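Local coordinates for protein endo-beta-1,4-xylanase Xyn10C (Pseudomonas cellulosa, PDB 1GNY) that cleaves internal linkages of the xylan backbone, here represented by its non-catalytic family 15 carbohydrate-binding module, which binds xylan and xylooligosaccharides, at residues A80-D85 with F119-R124. Residues are numbered along the deposited sequence; the frame is centred on the assembly and turned at random.
Sequences AQLKED and FNQTAR. With XYP (beta-D-xylopyranose), chain B; XYP (beta-D-xylopyranose), chain C.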
loop_
_atom_site.group_PDB
_atom_site.type_symbol
_atom_site.label_atom_id
_atom_site.label_comp_id
_atom_site.label_asym_id
_atom_site.label_seq_id
_atom_site.Cartn_x
_atom_site.Cartn_y
_atom_site.Cartn_z
ATOM N N ALA A 80 -1.052 3.731 -5.392
ATOM C CA ALA A 80 -2.160 4.631 -5.140
ATOM C C ALA A 80 -2.893 4.835 -6.473
ATOM O O ALA A 80 -2.283 4.779 -7.529
ATOM C CB ALA A 80 -1.663 5.951 -4.571
ATOM N N GLN A 81 -4.199 5.026 -6.434
ATOM C CA GLN A 81 -4.983 5.229 -7.682
ATOM C C GLN A 81 -6.283 5.977 -7.352
ATOM O O GLN A 81 -6.791 5.955 -6.224
ATOM C CB GLN A 81 -5.314 3.868 -8.377
ATOM C CG GLN A 81 -6.095 2.912 -7.471
ATOM C CD GLN A 81 -6.197 1.441 -7.934
ATOM O OE1 GLN A 81 -6.292 0.552 -7.078
ATOM N NE2 GLN A 81 -6.293 1.196 -9.264
ATOM N N LEU A 82 -6.823 6.613 -8.364
ATOM C CA LEU A 82 -8.087 7.339 -8.244
ATOM C C LEU A 82 -9.259 6.367 -8.154
ATOM O O LEU A 82 -9.393 5.509 -8.996
ATOM C CB LEU A 82 -8.244 8.257 -9.458
ATOM C CG LEU A 82 -7.162 9.323 -9.618
ATOM C CD1 LEU A 82 -7.454 10.171 -10.882
ATOM C CD2 LEU A 82 -7.061 10.234 -8.402
ATOM N N LYS A 83 -10.056 6.473 -7.104
ATOM C CA LYS A 83 -11.178 5.551 -6.884
ATOM C C LYS A 83 -12.211 5.764 -7.937
ATOM O O LYS A 83 -12.630 6.886 -8.203
ATOM C CB LYS A 83 -11.844 5.731 -5.542
ATOM C CG LYS A 83 -11.257 4.989 -4.456
ATOM C CD LYS A 83 -12.260 4.827 -3.295
ATOM C CE LYS A 83 -12.904 3.473 -3.207
ATOM N NZ LYS A 83 -13.771 3.394 -2.016
ATOM N N GLU A 84 -12.586 4.670 -8.569
ATOM C CA GLU A 84 -13.519 4.669 -9.691
ATOM C C GLU A 84 -12.936 5.184 -11.027
ATOM O O GLU A 84 -13.680 5.316 -11.989
ATOM C CB GLU A 84 -14.798 5.422 -9.323
ATOM C CG GLU A 84 -16.037 4.604 -9.515
ATOM C CD GLU A 84 -16.075 3.433 -8.554
ATOM O OE1 GLU A 84 -16.208 3.662 -7.332
ATOM O OE2 GLU A 84 -15.919 2.288 -9.032
ATOM N N ASP A 85 -11.646 5.526 -11.067
ATOM C CA ASP A 85 -10.916 5.834 -12.326
ATOM C C ASP A 85 -9.589 5.098 -12.189
ATOM O O ASP A 85 -8.504 5.673 -12.278
ATOM C CB ASP A 85 -10.713 7.349 -12.566
ATOM C CG ASP A 85 -10.390 7.693 -14.045
ATOM O OD1 ASP A 85 -10.240 6.798 -14.915
ATOM O OD2 ASP A 85 -10.226 8.863 -14.440
ATOM N N PHE A 119 -2.732 13.543 -8.928
ATOM C CA PHE A 119 -3.002 13.366 -7.477
ATOM C C PHE A 119 -3.298 14.676 -6.704
ATOM O O PHE A 119 -3.566 14.628 -5.478
ATOM C CB PHE A 119 -1.931 12.534 -6.790
ATOM C CG PHE A 119 -1.995 11.057 -7.113
ATOM C CD1 PHE A 119 -2.886 10.237 -6.447
ATOM C CD2 PHE A 119 -1.118 10.476 -8.024
ATOM C CE1 PHE A 119 -2.960 8.891 -6.721
ATOM C CE2 PHE A 119 -1.197 9.120 -8.309
ATOM C CZ PHE A 119 -2.095 8.322 -7.662
ATOM N N ASN A 120 -3.247 15.819 -7.411
ATOM C CA ASN A 120 -3.715 17.118 -6.872
ATOM C C ASN A 120 -5.075 17.392 -7.516
ATOM O O ASN A 120 -5.124 17.785 -8.667
ATOM C CB ASN A 120 -2.714 18.254 -7.134
ATOM C CG ASN A 120 -1.439 18.103 -6.312
ATOM O OD1 ASN A 120 -1.301 17.159 -5.505
ATOM N ND2 ASN A 120 -0.477 19.013 -6.526
ATOM N N GLN A 121 -6.153 17.126 -6.771
ATOM C CA GLN A 121 -7.521 17.024 -7.315
ATOM C C GLN A 121 -8.570 16.992 -6.231
ATOM O O GLN A 121 -8.266 16.680 -5.076
ATOM C CB GLN A 121 -7.662 15.772 -8.209
ATOM C CG GLN A 121 -7.375 14.425 -7.521
ATOM C CD GLN A 121 -8.588 13.798 -6.879
ATOM O OE1 GLN A 121 -9.652 13.683 -7.500
ATOM N NE2 GLN A 121 -8.434 13.375 -5.614
ATOM N N THR A 122 -9.814 17.291 -6.621
ATOM C CA THR A 122 -10.950 17.378 -5.669
ATOM C C THR A 122 -12.086 16.371 -5.832
ATOM O O THR A 122 -12.852 16.142 -4.887
ATOM C CB THR A 122 -11.605 18.781 -5.736
ATOM O OG1 THR A 122 -12.015 19.042 -7.081
ATOM C CG2 THR A 122 -10.615 19.893 -5.387
ATOM N N ALA A 123 -12.196 15.803 -7.017
ATOM C CA ALA A 123 -13.317 14.924 -7.388
ATOM C C ALA A 123 -13.409 13.548 -6.703
ATOM O O ALA A 123 -14.497 13.072 -6.389
ATOM C CB ALA A 123 -13.307 14.736 -8.911
ATOM N N ARG A 124 -12.273 12.905 -6.491
ATOM C CA ARG A 124 -12.271 11.493 -6.057
ATOM C C ARG A 124 -11.506 11.193 -4.784
ATOM O O ARG A 124 -10.536 11.862 -4.465
ATOM C CB ARG A 124 -11.656 10.663 -7.171
ATOM C CG ARG A 124 -12.402 10.785 -8.489
ATOM C CD ARG A 124 -11.745 10.020 -9.633
ATOM N NE ARG A 124 -12.478 10.120 -10.898
ATOM C CZ ARG A 124 -13.654 9.551 -11.175
ATOM N NH1 ARG A 124 -14.288 8.773 -10.289
ATOM N NH2 ARG A 124 -14.203 9.731 -12.383
HETATM C C1 XYP B . -10.670 -2.770 -8.348
HETATM C C2 XYP B . -9.408 -2.658 -7.508
HETATM C C3 XYP B . -8.341 -1.845 -8.237
HETATM C C4 XYP B . -8.187 -2.328 -9.683
HETATM C C5 XYP B . -9.559 -2.397 -10.323
HETATM O O2 XYP B . -9.695 -2.005 -6.276
HETATM O O3 XYP B . -7.097 -1.942 -7.560
HETATM O O4 XYP B . -7.390 -1.389 -10.369
HETATM O O5 XYP B . -10.430 -3.241 -9.602
HETATM C C1 XYP C . -6.428 -1.874 -11.312
HETATM C C2 XYP C . -6.530 -1.009 -12.555
HETATM C C3 XYP C . -5.481 -1.486 -13.542
HETATM C C4 XYP C . -4.107 -1.455 -12.907
HETATM C C5 XYP C . -4.165 -2.242 -11.618
HETATM O O2 XYP C . -7.821 -1.144 -13.143
HETATM O O3 XYP C . -5.401 -0.608 -14.651
HETATM O O4 XYP C . -3.176 -2.063 -13.800
HETATM O O5 XYP C . -5.206 -1.765 -10.753
HETATM O O HOH W 1 -10.722 11.480 -12.416
#
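The Arg124 side chain lies against the type II turn from Leu82 to Asp85 and donates from NH1 to Lys83 O, at 3.3 Å and an N-H...O angle of 140°. The bond is long and bent, and Lys83 O lies tilted out of the guanidinium plane. Asp85 CB lies over one guanidinium face, 3.7 Å from Arg124 NE, and Glu84 CB packs against NH1. The Asp85 carboxylate is near but well out of the guanidinium plane. A water in that plane accepts from Arg124 NE at 2.7 Å and gives a weak bond to Asp85 OD2. The arginine chain is extended from CG to NE, and its CD rests on Leu82 CB. Leu82 CD2 also passes 4.2 Å from Gln121 CD, the two side chains running in opposite directions. At the start of segment 80-85, Ala80 O lies in the plane of the Phe119 ring at its edge, 3.6 Å from Phe119 CZ; Phe119 CE1 touches Ala80 CB.

The Gln121 amide grips the backbone of Arg124 twice. OE1 accepts from Arg124 N on a lone pair at 2.9 Å, and NE2 donates to Arg124 O at 2.8 Å. The Gln121 chain bends at chi2 (89°), which brings CD back over the 121-124 loop. Asp85 N closes the turn on Leu82 O. An alanine in place of Arg124 would probably leave Lys83 O without this donor and open a gap beside Leu82 and Asp85.

The Gln81 side chain sets out away from the 119-124 segment, and its amide sits in the glycan site. Gln81 NE2 donates to O4 of the chain B xylose at 3.0 Å, and the amide also bonds Gln127 and Trp86. The contact thus joins the end of strand 75-82, which carries Gln81 of the xylan site, and the turn after it to the 119-124 loop, through apolar packing and one long, bent hydrogen bond.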